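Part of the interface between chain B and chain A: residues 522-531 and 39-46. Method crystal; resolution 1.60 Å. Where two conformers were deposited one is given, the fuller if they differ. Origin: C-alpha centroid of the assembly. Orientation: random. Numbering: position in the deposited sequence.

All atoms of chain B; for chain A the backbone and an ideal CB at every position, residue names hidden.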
# COMPACT_ATOMS: atom_id res chain seq x y z
N LEU B 522 4.75 -21.25 -16.36
CA LEU B 522 5.61 -22.28 -16.91
C LEU B 522 5.90 -21.98 -18.37
O LEU B 522 4.99 -21.70 -19.18
CB LEU B 522 4.88 -23.63 -16.87
CG LEU B 522 5.60 -24.84 -17.49
CD1 LEU B 522 6.88 -25.20 -16.68
CD2 LEU B 522 4.67 -26.08 -17.48
N LYS B 523 7.17 -22.07 -18.73
CA LYS B 523 7.59 -21.89 -20.11
C LYS B 523 7.12 -23.07 -20.96
O LYS B 523 7.42 -24.23 -20.63
CB LYS B 523 9.12 -21.79 -20.13
CG LYS B 523 9.73 -21.77 -21.53
CD LYS B 523 11.25 -21.54 -21.39
CE LYS B 523 11.93 -21.41 -22.75
NZ LYS B 523 11.89 -22.74 -23.43
N ILE B 524 6.42 -22.79 -22.06
CA ILE B 524 5.88 -23.87 -22.89
C ILE B 524 6.28 -23.80 -24.37
O ILE B 524 5.89 -24.65 -25.16
CB ILE B 524 4.32 -23.99 -22.75
CG1 ILE B 524 3.74 -22.58 -22.81
CG2 ILE B 524 3.98 -24.67 -21.38
CD1 ILE B 524 2.63 -22.32 -23.73
N THR B 525 7.05 -22.79 -24.76
CA THR B 525 7.61 -22.71 -26.11
C THR B 525 9.01 -22.12 -26.02
O THR B 525 9.45 -21.68 -24.94
CB THR B 525 6.81 -21.77 -27.06
OG1 THR B 525 6.98 -20.41 -26.63
CG2 THR B 525 5.32 -22.11 -27.12
N GLU B 526 9.70 -22.05 -27.15
CA GLU B 526 10.99 -21.31 -27.17
C GLU B 526 10.72 -19.85 -26.88
O GLU B 526 9.72 -19.31 -27.36
CB GLU B 526 11.71 -21.45 -28.51
CG GLU B 526 12.21 -22.88 -28.76
CD GLU B 526 13.08 -23.05 -30.00
OE1 GLU B 526 13.66 -22.05 -30.49
OE2 GLU B 526 13.21 -24.19 -30.49
N HIS B 527 11.62 -19.23 -26.10
CA HIS B 527 11.57 -17.79 -25.88
C HIS B 527 12.66 -17.10 -26.66
O HIS B 527 13.78 -16.92 -26.17
CB HIS B 527 11.67 -17.49 -24.38
CG HIS B 527 10.45 -17.91 -23.63
ND1 HIS B 527 10.34 -17.76 -22.26
CD2 HIS B 527 9.29 -18.46 -24.06
CE1 HIS B 527 9.15 -18.21 -21.88
NE2 HIS B 527 8.50 -18.64 -22.95
N ASP B 528 12.32 -16.72 -27.90
CA ASP B 528 13.29 -16.19 -28.84
C ASP B 528 13.33 -14.65 -28.74
O ASP B 528 13.13 -13.91 -29.72
CB ASP B 528 12.96 -16.66 -30.27
CG ASP B 528 11.57 -16.26 -30.71
OD1 ASP B 528 10.69 -16.00 -29.86
OD2 ASP B 528 11.34 -16.21 -31.93
N PHE B 529 13.59 -14.20 -27.52
CA PHE B 529 13.63 -12.77 -27.20
C PHE B 529 14.44 -12.59 -25.95
O PHE B 529 14.63 -13.53 -25.18
CB PHE B 529 12.21 -12.19 -26.97
CG PHE B 529 11.32 -13.04 -26.10
CD1 PHE B 529 11.40 -12.97 -24.72
CD2 PHE B 529 10.37 -13.90 -26.66
CE1 PHE B 529 10.58 -13.76 -23.88
CE2 PHE B 529 9.51 -14.69 -25.84
CZ PHE B 529 9.64 -14.63 -24.43
N VAL B 530 14.93 -11.38 -25.72
CA VAL B 530 15.66 -11.08 -24.50
C VAL B 530 14.67 -10.87 -23.38
O VAL B 530 13.51 -10.52 -23.62
CB VAL B 530 16.48 -9.79 -24.78
CG1 VAL B 530 17.06 -9.17 -23.50
CG2 VAL B 530 17.55 -10.10 -25.83
N SER B 531 15.10 -11.13 -22.14
CA SER B 531 14.20 -11.13 -21.01
C SER B 531 13.33 -9.89 -20.87
O SER B 531 13.83 -8.75 -20.97
CB SER B 531 15.00 -11.30 -19.74
OG SER B 531 14.16 -11.29 -18.59
N UNK A 39 18.53 -17.15 -36.96
CA UNK A 39 17.26 -16.81 -36.36
C UNK A 39 17.50 -16.88 -34.88
O UNK A 39 18.42 -17.61 -34.46
CB UNK A 39 16.12 -17.73 -36.81
N UNK A 40 16.74 -16.15 -34.06
CA UNK A 40 17.04 -16.20 -32.61
C UNK A 40 16.72 -17.56 -32.04
O UNK A 40 15.66 -18.11 -32.36
CB UNK A 40 16.25 -15.13 -31.85
N UNK A 41 17.62 -18.10 -31.20
CA UNK A 41 17.38 -19.40 -30.58
C UNK A 41 16.52 -19.21 -29.33
O UNK A 41 15.99 -18.13 -29.09
CB UNK A 41 18.70 -20.09 -30.23
N UNK A 42 16.40 -20.26 -28.53
CA UNK A 42 15.66 -20.16 -27.29
C UNK A 42 16.58 -19.49 -26.26
O UNK A 42 17.29 -20.15 -25.51
CB UNK A 42 15.18 -21.53 -26.81
N UNK A 43 16.58 -18.16 -26.25
CA UNK A 43 17.51 -17.40 -25.41
C UNK A 43 17.44 -17.75 -23.92
O UNK A 43 18.47 -17.77 -23.23
CB UNK A 43 17.24 -15.90 -25.58
N UNK A 44 16.25 -18.09 -23.42
CA UNK A 44 16.12 -18.36 -22.00
C UNK A 44 16.83 -19.65 -21.56
O UNK A 44 17.03 -19.87 -20.36
CB UNK A 44 14.64 -18.44 -21.63
N UNK A 45 17.24 -20.48 -22.52
CA UNK A 45 17.98 -21.71 -22.23
C UNK A 45 19.51 -21.53 -22.26
O UNK A 45 20.27 -22.52 -22.19
CB UNK A 45 17.58 -22.79 -23.24
N UNK A 46 19.97 -20.29 -22.34
CA UNK A 46 21.40 -20.00 -22.32
C UNK A 46 21.70 -19.14 -21.12
O UNK A 46 20.84 -18.33 -20.68
CB UNK A 46 21.85 -19.31 -23.61

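Position 39 has phi/psi of -154/154, and its ideal CB has nothing of the chain B stretch within 5.5 Å. That leaves the choice wide, with polar residues as suitable as any. The deposited residue is Thr39(A); its OG1 donates to a water 2.9 Å away, and the same water donates to Asp528(B) OD2 at 2.9 Å, so the contact is indirect.

At position 40 CA-to-CB points toward chain B, and the ideal CB lies 4.0 Å from Asp528(B) CB. A medium-sized apolar side chain would suit, as would a polar one reaching the nearby carboxylate. Leu40(A) is found, with chi1 m and chi2 t; its CD1 packs 3.5 Å from Asp528(B) O.

Position 41 directs CA-to-CB away, so chain B selects little here. Its phi of -84° admits proline among many others, and Pro41(A) is the residue. Its contribution is mainly backbone: Pro41(A) O receives a CA-H...O contact from Asp528(B) CA at 3.3 Å, with 148° at the hydrogen.

Position 42 is the most informative. CA-to-CB points sideways, yet the ideal CB is 4.3 Å from the backbone N of His527(B) and 4.9 Å from Lys523(B) NZ. A donor and a positive charge within short reach call for an acceptor, preferably anionic: a short acidic side chain such as aspartate fits both distances well, and asparagine could supply the acceptor without the charge; glutamate is not excluded by what is visible. Asp42(A), with chi1 t, serves both groups. His527(B) N donates to Asp42(A) OD1 at 2.9 Å and a nearly straight 165°, while Lys523(B) NZ forms a salt bridge with Asp42(A) OD2 at 2.7 Å.

At position 43 the ideal CB faces chain B, 3.6 Å from Phe529(B) O and 3.7 Å from His527(B) O. These carbonyls could accept from a short hydroxyl such as serine or threonine, while the Val530(B) side chain beyond them suits an aliphatic group such as valine, leucine or isoleucine. Ile43(A) extends m,t, bringing CD1 to 4.5 Å from Val530(B) CG2. Its backbone N donates a weak bond to His527(B) O, 3.1 Å and 126°.

Position 44 also points toward chain B, its ideal CB 4.2 Å from both His527(B) CB and Lys523(B) CE. Such proximity favours a small residue: serine, alanine or glycine. Ser44(A) places OG 2.9 Å from Lys523(B) CE, a close contact, and donates from OG to Asp42(A) OD1 at 3.0 Å, bracing the carboxylate.

Positions 45 and 46 have no atom of the chain B stretch within 5.5 Å of their ideal CB, so most side chains, polar or apolar, would be tolerated as far as this stretch is concerned. Lys45(A) merely brings CD to 4.2 Å from Lys523(B) NZ; Phe46(A) makes no contact with this stretch.

Chain A, residues 39-46: TLPDISKF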
# COMPACT_ATOMS: atom_id res chain seq x y z
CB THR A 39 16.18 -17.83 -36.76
OG1 THR A 39 14.94 -17.49 -36.13
CG2 THR A 39 16.56 -19.22 -36.31
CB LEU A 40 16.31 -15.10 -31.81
CG LEU A 40 16.79 -13.68 -32.16
CD1 LEU A 40 15.99 -12.65 -31.39
CD2 LEU A 40 18.27 -13.51 -31.85
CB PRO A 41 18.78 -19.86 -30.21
CG PRO A 41 19.47 -18.57 -29.79
CD PRO A 41 18.94 -17.54 -30.79
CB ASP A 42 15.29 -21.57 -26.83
CG ASP A 42 14.28 -21.57 -25.69
OD1 ASP A 42 13.99 -20.49 -25.13
OD2 ASP A 42 13.79 -22.67 -25.38
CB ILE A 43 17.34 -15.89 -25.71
CG1 ILE A 43 17.79 -15.61 -27.14
CG2 ILE A 43 18.20 -15.01 -24.74
CD1 ILE A 43 17.43 -14.19 -27.60
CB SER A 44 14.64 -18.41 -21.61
OG SER A 44 14.01 -19.44 -22.33
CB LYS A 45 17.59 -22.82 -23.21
CG LYS A 45 16.11 -23.22 -23.16
CD LYS A 45 15.63 -23.53 -21.73
CE LYS A 45 16.21 -24.83 -21.18
NZ LYS A 45 15.72 -25.20 -19.79
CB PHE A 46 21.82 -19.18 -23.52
CG PHE A 46 21.75 -19.90 -24.84
CD1 PHE A 46 20.53 -20.06 -25.49
CD2 PHE A 46 22.92 -20.38 -25.44
CE1 PHE A 46 20.47 -20.70 -26.74
CE2 PHE A 46 22.88 -21.04 -26.69
CZ PHE A 46 21.65 -21.20 -27.34
O HOH W 1 13.36 -17.41 -33.67
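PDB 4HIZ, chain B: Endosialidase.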